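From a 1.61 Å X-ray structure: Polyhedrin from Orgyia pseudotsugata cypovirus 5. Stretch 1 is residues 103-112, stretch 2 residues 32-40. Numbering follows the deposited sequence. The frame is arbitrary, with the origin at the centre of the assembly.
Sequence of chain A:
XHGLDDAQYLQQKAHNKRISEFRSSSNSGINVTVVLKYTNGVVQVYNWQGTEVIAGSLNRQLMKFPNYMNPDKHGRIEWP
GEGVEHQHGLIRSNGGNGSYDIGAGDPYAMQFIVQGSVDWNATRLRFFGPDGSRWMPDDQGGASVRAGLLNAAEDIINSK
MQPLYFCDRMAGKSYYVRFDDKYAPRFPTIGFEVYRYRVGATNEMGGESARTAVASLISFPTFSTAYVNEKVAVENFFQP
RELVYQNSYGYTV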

# COMPACT_ATOMS: atom_id res chain seq x y z
N GLY A 103 15.42 -11.08 18.73
CA GLY A 103 16.10 -11.23 17.46
C GLY A 103 17.19 -10.19 17.31
O GLY A 103 17.04 -9.06 17.79
N ALA A 104 18.29 -10.57 16.67
CA ALA A 104 19.29 -9.60 16.24
C ALA A 104 18.59 -8.60 15.35
O ALA A 104 19.00 -7.44 15.26
CB ALA A 104 20.42 -10.29 15.46
N GLY A 105 17.55 -9.07 14.67
CA GLY A 105 16.80 -8.23 13.74
C GLY A 105 15.55 -7.59 14.32
O GLY A 105 14.74 -7.02 13.57
N ASP A 106 15.37 -7.69 15.63
CA ASP A 106 14.31 -6.92 16.29
C ASP A 106 14.85 -5.57 16.72
O ASP A 106 15.78 -5.50 17.52
CB ASP A 106 13.73 -7.67 17.49
CG ASP A 106 12.96 -8.93 17.09
OD1 ASP A 106 12.23 -8.89 16.07
OD2 ASP A 106 13.08 -9.96 17.82
N PRO A 107 14.30 -4.48 16.16
CA PRO A 107 14.94 -3.18 16.42
C PRO A 107 14.85 -2.78 17.90
O PRO A 107 13.90 -3.17 18.56
CB PRO A 107 14.13 -2.21 15.55
CG PRO A 107 12.78 -2.86 15.42
CD PRO A 107 13.07 -4.35 15.35
N TYR A 108 15.82 -2.01 18.40
CA TYR A 108 15.79 -1.63 19.82
C TYR A 108 15.30 -0.20 20.03
O TYR A 108 14.99 0.21 21.15
CB TYR A 108 17.15 -1.85 20.51
CG TYR A 108 18.18 -0.81 20.12
CD1 TYR A 108 18.29 0.38 20.81
CD2 TYR A 108 19.02 -1.01 19.03
CE1 TYR A 108 19.22 1.34 20.45
CE2 TYR A 108 19.95 -0.05 18.65
CZ TYR A 108 20.04 1.13 19.36
OH TYR A 108 20.96 2.09 18.97
N ALA A 109 15.22 0.55 18.93
CA ALA A 109 14.84 1.96 18.99
C ALA A 109 14.48 2.45 17.60
O ALA A 109 14.79 1.79 16.60
CB ALA A 109 15.99 2.81 19.55
N MET A 110 13.84 3.61 17.55
CA MET A 110 13.54 4.26 16.29
C MET A 110 13.70 5.77 16.44
O MET A 110 13.50 6.33 17.51
CB MET A 110 12.12 3.91 15.84
CG MET A 110 11.42 4.92 14.96
SD MET A 110 9.67 4.48 14.81
CE MET A 110 9.28 4.28 16.50
N GLN A 111 14.11 6.41 15.35
CA GLN A 111 14.01 7.86 15.22
C GLN A 111 12.91 8.16 14.19
O GLN A 111 12.91 7.60 13.10
CB GLN A 111 15.34 8.47 14.77
CG GLN A 111 15.31 9.98 14.81
CD GLN A 111 16.59 10.64 14.35
OE1 GLN A 111 16.63 11.86 14.17
NE2 GLN A 111 17.66 9.84 14.17
N PHE A 112 11.96 9.01 14.56
CA PHE A 112 10.86 9.39 13.69
C PHE A 112 11.11 10.86 13.35
O PHE A 112 11.11 11.72 14.23
CB PHE A 112 9.53 9.19 14.44
CG PHE A 112 8.29 9.60 13.66
CD1 PHE A 112 7.84 8.83 12.60
CD2 PHE A 112 7.55 10.72 14.03
CE1 PHE A 112 6.70 9.19 11.88
CE2 PHE A 112 6.40 11.08 13.33
CZ PHE A 112 5.97 10.31 12.27
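Stretch 2, residues 32-40: VTVVLKYTN

Residues 32-37 of stretch 2 form an extended strand that runs antiparallel to strand 109-112 of stretch 1, the two N-to-C directions making an angle of 162° and the axes approaching to 4.7 Å. Ala109 pairs with Lys37, Met110 with Leu36, Gln111 with Val35 and Phe112 with Val34, so that as one chain ascends the other descends.

Backbone hydrogen bonds hold this register. At the Gln111-Val35 pair both are made: Val35 N donates to Gln111 O (2.8 Å) and Gln111 N donates to Val35 O (2.9 Å), with N-H...O angles of 168° and 158°. At the next hydrogen-bonded pair Lys37 N donates to Ala109 O (2.9 Å), but the return bond to Lys37 O comes from Tyr108 N (2.8 Å), one residue before Ala109. Between these pairs Met110 CA lies 3.2 Å from Val35 O in a CA-H...O contact; past Gln111, Phe112 CA makes another with Thr33 O (3.5 Å).

Side chains alternate across the sheet. On the face carrying Met110, Phe112, Val34 and Leu36 the contacts are apolar: Met110 CB to Leu36 CD2 (3.9 Å), Met110 SD to Val34 CG1 (3.9 Å) and Phe112 CD1 to Val34 CG2 (3.9 Å), the last at the edge of the phenyl ring. Phe112 CE1 also reaches Val32 CG1 (3.5 Å). The other face holds Ala109, Gln111, Val35 and Lys37, with Gln111 CB 4.2 Å from Val35 CB; Gln111 OE1 and NE2 and Lys37 NZ are hydrogen-bonded elsewhere in the structure.

Pro107 CB packs 3.6 Å from Tyr38 CE2, and Gly105 O approaches the edge of the same ring, 3.3 Å from CE2 of Tyr38. Tyr108, with chi1 in the p well, brings CD2 to 3.8 Å from Thr39 CG2 and OH to 3.5 Å from Lys37 CE.

Stretch 1 enters through a type I turn in which Asp106 N donates to Gly103 O (3.1 Å) and Gly103 N donates to Asp106 OD2 (2.7 Å). Water links this turn to Thr39, with no direct hydrogen bond between them. Water 2 accepts from Thr39 N (3.0 Å) and donates to Ala104 O and Asp106 O (2.7 Å each). Water 1 donates to Gly103 O (2.8 Å) and water 3 to Ala104 O (2.8 Å); both also bond Thr39 OG1, at 3.1 and 2.6 Å respectively. Ala104 O thus accepts from two waters, Asp106 O from one, and Gly103 O from one water as well as from Asp106 N.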

# COMPACT_ATOMS: atom_id res chain seq x y z
N VAL A 32 8.60 12.26 5.75
CA VAL A 32 8.54 11.54 7.00
C VAL A 32 9.50 10.38 6.86
O VAL A 32 9.44 9.64 5.88
CB VAL A 32 7.12 11.02 7.29
CG1 VAL A 32 7.10 10.23 8.58
CG2 VAL A 32 6.17 12.23 7.38
N THR A 33 10.43 10.25 7.81
CA THR A 33 11.40 9.18 7.78
C THR A 33 11.31 8.40 9.09
O THR A 33 11.23 8.97 10.19
CB THR A 33 12.83 9.71 7.56
OG1 THR A 33 12.84 10.53 6.39
CG2 THR A 33 13.83 8.55 7.34
N VAL A 34 11.25 7.08 8.95
CA VAL A 34 11.37 6.21 10.11
C VAL A 34 12.72 5.54 10.01
O VAL A 34 13.05 4.91 9.00
CB VAL A 34 10.27 5.14 10.12
CG1 VAL A 34 10.65 3.96 11.06
CG2 VAL A 34 8.96 5.77 10.50
N VAL A 35 13.53 5.71 11.06
CA VAL A 35 14.84 5.07 11.09
C VAL A 35 14.86 4.05 12.21
O VAL A 35 14.74 4.40 13.38
CB VAL A 35 15.96 6.08 11.34
CG1 VAL A 35 17.31 5.37 11.24
CG2 VAL A 35 15.92 7.18 10.30
N LEU A 36 15.01 2.78 11.85
CA LEU A 36 15.00 1.71 12.85
C LEU A 36 16.41 1.32 13.20
O LEU A 36 17.25 1.22 12.31
CB LEU A 36 14.26 0.50 12.30
CG LEU A 36 12.80 0.83 12.00
CD1 LEU A 36 12.18 -0.24 11.12
CD2 LEU A 36 12.02 0.95 13.31
N LYS A 37 16.68 1.12 14.49
CA LYS A 37 18.05 0.85 14.92
C LYS A 37 18.17 -0.56 15.49
O LYS A 37 17.30 -0.98 16.27
CB LYS A 37 18.48 1.87 15.96
CG LYS A 37 18.21 3.32 15.52
CD LYS A 37 19.00 4.28 16.40
CE LYS A 37 20.48 4.12 16.14
NZ LYS A 37 21.29 5.11 16.91
N TYR A 38 19.23 -1.26 15.10
CA TYR A 38 19.45 -2.65 15.48
C TYR A 38 20.74 -2.76 16.27
O TYR A 38 21.62 -1.92 16.14
CB TYR A 38 19.47 -3.57 14.24
CG TYR A 38 18.19 -3.41 13.46
CD1 TYR A 38 18.05 -2.39 12.52
CD2 TYR A 38 17.09 -4.23 13.70
CE1 TYR A 38 16.88 -2.19 11.85
CE2 TYR A 38 15.90 -4.03 13.03
CZ TYR A 38 15.81 -3.02 12.11
OH TYR A 38 14.65 -2.82 11.42
N THR A 39 20.83 -3.78 17.10
CA THR A 39 21.95 -3.89 18.04
C THR A 39 23.28 -4.23 17.36
O THR A 39 24.32 -4.13 17.99
CB THR A 39 21.65 -4.90 19.16
OG1 THR A 39 21.36 -6.17 18.59
CG2 THR A 39 20.45 -4.40 19.96
N ASN A 40 23.23 -4.62 16.09
CA ASN A 40 24.45 -4.80 15.30
C ASN A 40 24.91 -3.52 14.57
O ASN A 40 25.86 -3.55 13.79
CB ASN A 40 24.28 -5.95 14.31
CG ASN A 40 23.18 -5.69 13.31
OD1 ASN A 40 22.59 -4.61 13.28
ND2 ASN A 40 22.91 -6.68 12.45
O HOH W 1 18.78 -7.58 19.48
O HOH W 2 18.43 -5.52 17.02
O HOH W 3 21.65 -7.04 16.18